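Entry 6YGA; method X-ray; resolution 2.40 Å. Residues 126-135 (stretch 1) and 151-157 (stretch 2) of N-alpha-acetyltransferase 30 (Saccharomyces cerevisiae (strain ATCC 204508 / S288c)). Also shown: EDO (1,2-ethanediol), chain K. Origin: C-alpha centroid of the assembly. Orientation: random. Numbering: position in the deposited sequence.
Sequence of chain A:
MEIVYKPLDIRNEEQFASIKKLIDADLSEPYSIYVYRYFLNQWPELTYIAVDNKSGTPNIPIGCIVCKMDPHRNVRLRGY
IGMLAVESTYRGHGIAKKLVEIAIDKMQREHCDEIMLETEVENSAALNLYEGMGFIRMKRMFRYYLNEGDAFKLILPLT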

# COMPACT_ATOMS: atom_id res chain seq x y z
N ALA A 126 -6.47 -18.19 9.94
CA ALA A 126 -5.17 -18.45 9.33
C ALA A 126 -4.04 -17.86 10.17
O ALA A 126 -3.01 -18.51 10.36
CB ALA A 126 -5.13 -17.89 7.91
N LEU A 127 -4.23 -16.64 10.68
CA LEU A 127 -3.21 -16.03 11.52
C LEU A 127 -2.98 -16.84 12.79
O LEU A 127 -1.83 -17.04 13.21
CB LEU A 127 -3.61 -14.60 11.89
CG LEU A 127 -3.56 -13.55 10.77
CD1 LEU A 127 -4.07 -12.20 11.26
CD2 LEU A 127 -2.15 -13.43 10.24
N ASN A 128 -4.05 -17.33 13.40
CA ASN A 128 -3.91 -18.12 14.62
C ASN A 128 -3.18 -19.43 14.34
O ASN A 128 -2.36 -19.88 15.15
CB ASN A 128 -5.28 -18.38 15.24
CG ASN A 128 -5.20 -19.06 16.59
OD1 ASN A 128 -5.13 -18.40 17.63
ND2 ASN A 128 -5.21 -20.39 16.59
N LEU A 129 -3.45 -20.05 13.19
CA LEU A 129 -2.80 -21.32 12.85
C LEU A 129 -1.31 -21.13 12.62
O LEU A 129 -0.49 -21.90 13.14
CB LEU A 129 -3.49 -21.93 11.63
CG LEU A 129 -2.83 -23.05 10.81
CD1 LEU A 129 -2.29 -24.17 11.69
CD2 LEU A 129 -3.84 -23.59 9.82
N TYR A 130 -0.93 -20.11 11.85
CA TYR A 130 0.47 -19.93 11.48
C TYR A 130 1.28 -19.33 12.62
O TYR A 130 2.39 -19.80 12.91
CB TYR A 130 0.56 -19.05 10.23
CG TYR A 130 0.08 -19.76 8.98
CD1 TYR A 130 0.57 -21.03 8.67
CD2 TYR A 130 -0.86 -19.19 8.14
CE1 TYR A 130 0.14 -21.69 7.54
CE2 TYR A 130 -1.29 -19.85 7.00
CZ TYR A 130 -0.79 -21.10 6.71
OH TYR A 130 -1.21 -21.77 5.59
N GLU A 131 0.76 -18.30 13.28
CA GLU A 131 1.52 -17.68 14.36
C GLU A 131 1.69 -18.63 15.54
O GLU A 131 2.68 -18.53 16.28
CB GLU A 131 0.84 -16.38 14.80
CG GLU A 131 0.87 -15.30 13.73
CD GLU A 131 -0.15 -14.20 13.97
OE1 GLU A 131 -0.81 -14.21 15.03
OE2 GLU A 131 -0.30 -13.34 13.08
N GLY A 132 0.76 -19.57 15.72
CA GLY A 132 0.93 -20.60 16.73
C GLY A 132 2.08 -21.54 16.46
O GLY A 132 2.53 -22.23 17.39
N MSE A 133 2.58 -21.59 15.23
CA MSE A 133 3.68 -22.48 14.87
C MSE A 133 5.02 -21.74 14.92
O MSE A 133 6.08 -22.35 14.75
CB MSE A 133 3.47 -23.07 13.48
CG MSE A 133 2.17 -23.83 13.32
SE MSE A 133 1.98 -24.57 11.54
CE MSE A 133 3.57 -25.70 11.49
N GLY A 134 4.96 -20.44 15.15
CA GLY A 134 6.15 -19.62 15.28
C GLY A 134 6.27 -18.53 14.23
O GLY A 134 7.21 -17.73 14.31
N PHE A 135 5.37 -18.50 13.25
CA PHE A 135 5.37 -17.43 12.26
C PHE A 135 5.19 -16.08 12.94
O PHE A 135 4.47 -15.96 13.94
CB PHE A 135 4.25 -17.65 11.24
CG PHE A 135 4.57 -18.66 10.18
CD1 PHE A 135 4.34 -20.01 10.39
CD2 PHE A 135 5.07 -18.26 8.95
CE1 PHE A 135 4.62 -20.94 9.40
CE2 PHE A 135 5.35 -19.18 7.95
CZ PHE A 135 5.13 -20.53 8.18
N ALA A 151 -2.74 -7.34 3.49
CA ALA A 151 -2.16 -8.65 3.75
C ALA A 151 -1.04 -8.51 4.77
O ALA A 151 -0.46 -7.44 4.95
CB ALA A 151 -1.59 -9.29 2.48
N PHE A 152 -0.76 -9.62 5.45
CA PHE A 152 0.44 -9.78 6.25
C PHE A 152 1.37 -10.74 5.52
O PHE A 152 0.92 -11.72 4.92
CB PHE A 152 0.12 -10.33 7.64
CG PHE A 152 -0.41 -9.30 8.61
CD1 PHE A 152 0.09 -8.01 8.61
CD2 PHE A 152 -1.41 -9.62 9.51
CE1 PHE A 152 -0.39 -7.06 9.50
CE2 PHE A 152 -1.91 -8.68 10.40
CZ PHE A 152 -1.39 -7.40 10.40
N LYS A 153 2.66 -10.44 5.56
CA LYS A 153 3.70 -11.36 5.11
C LYS A 153 4.23 -12.09 6.32
O LYS A 153 4.81 -11.47 7.22
CB LYS A 153 4.81 -10.60 4.39
CG LYS A 153 5.87 -11.48 3.76
CD LYS A 153 6.90 -10.64 3.02
CE LYS A 153 7.71 -11.48 2.06
NZ LYS A 153 8.50 -10.63 1.12
N LEU A 154 4.02 -13.40 6.37
CA LEU A 154 4.42 -14.23 7.50
C LEU A 154 5.67 -15.02 7.14
O LEU A 154 5.78 -15.56 6.04
CB LEU A 154 3.31 -15.19 7.91
CG LEU A 154 1.97 -14.56 8.26
CD1 LEU A 154 0.94 -15.61 8.67
CD2 LEU A 154 2.15 -13.54 9.36
N ILE A 155 6.62 -15.07 8.08
CA ILE A 155 7.88 -15.77 7.90
C ILE A 155 8.18 -16.60 9.14
O ILE A 155 8.04 -16.12 10.27
CB ILE A 155 9.04 -14.79 7.62
CG1 ILE A 155 8.80 -14.04 6.32
CG2 ILE A 155 10.37 -15.54 7.56
CD1 ILE A 155 9.96 -13.19 5.89
N LEU A 156 8.56 -17.85 8.93
CA LEU A 156 8.98 -18.76 9.99
C LEU A 156 10.44 -19.12 9.76
O LEU A 156 10.75 -19.81 8.77
CB LEU A 156 8.11 -20.02 10.02
CG LEU A 156 8.56 -21.15 10.95
CD1 LEU A 156 8.34 -20.76 12.40
CD2 LEU A 156 7.82 -22.44 10.62
N PRO A 157 11.35 -18.69 10.63
CA PRO A 157 12.78 -18.95 10.40
C PRO A 157 13.17 -20.34 10.89
O PRO A 157 12.83 -20.74 12.01
CB PRO A 157 13.47 -17.85 11.22
CG PRO A 157 12.53 -17.61 12.34
CD PRO A 157 11.12 -17.87 11.83
C1 EDO K . -1.59 -19.04 3.13
O1 EDO K . -2.82 -19.39 3.77
C2 EDO K . -1.42 -19.89 1.88
O2 EDO K . -2.50 -19.62 0.99

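No hydrogen bond joins stretch 1, which opens with helix 126-131 and closes in a loop, to strand 151-157; the contact, 458 Å² summed over both sides, is mainly apolar packing. The axes of helix and strand run at 18° to each other and approach to 10.2 Å, a gap that side chains must fill.

Leu154 points toward the helix and, with chi1 at -56° (m) and chi2 at 180° (t), sets CD1 3.8 Å from Tyr130 CB and 4.1 Å from Leu127 CD2. Leu127 starts sideways, but its m,t rotamer (-71°, 176°) carries the end of the chain nearer the strand, where CD2 lies 3.9 Å from Phe152 CD2, at the edge of that ring.

Phe135 covers the strand differently. Its chi1 of -80° (m) and chi2 of 86° lay one ring face over Leu156 CB, which sits 3.4 Å from the ring centroid and only 6° off the normal, a CH-pi contact. Phe135 CD2 also reaches Leu154 CB at 3.7 Å.

Leu156 takes the t,p rotamer (171°, 71°), bringing CD1 to 3.6 Å from both Met133 O and Gly134 C. An ideal CB on Gly134 would fall 3.0 Å from Leu156 CD1, a clash; its phi of 118° in the Schellman motif independently calls for glycine.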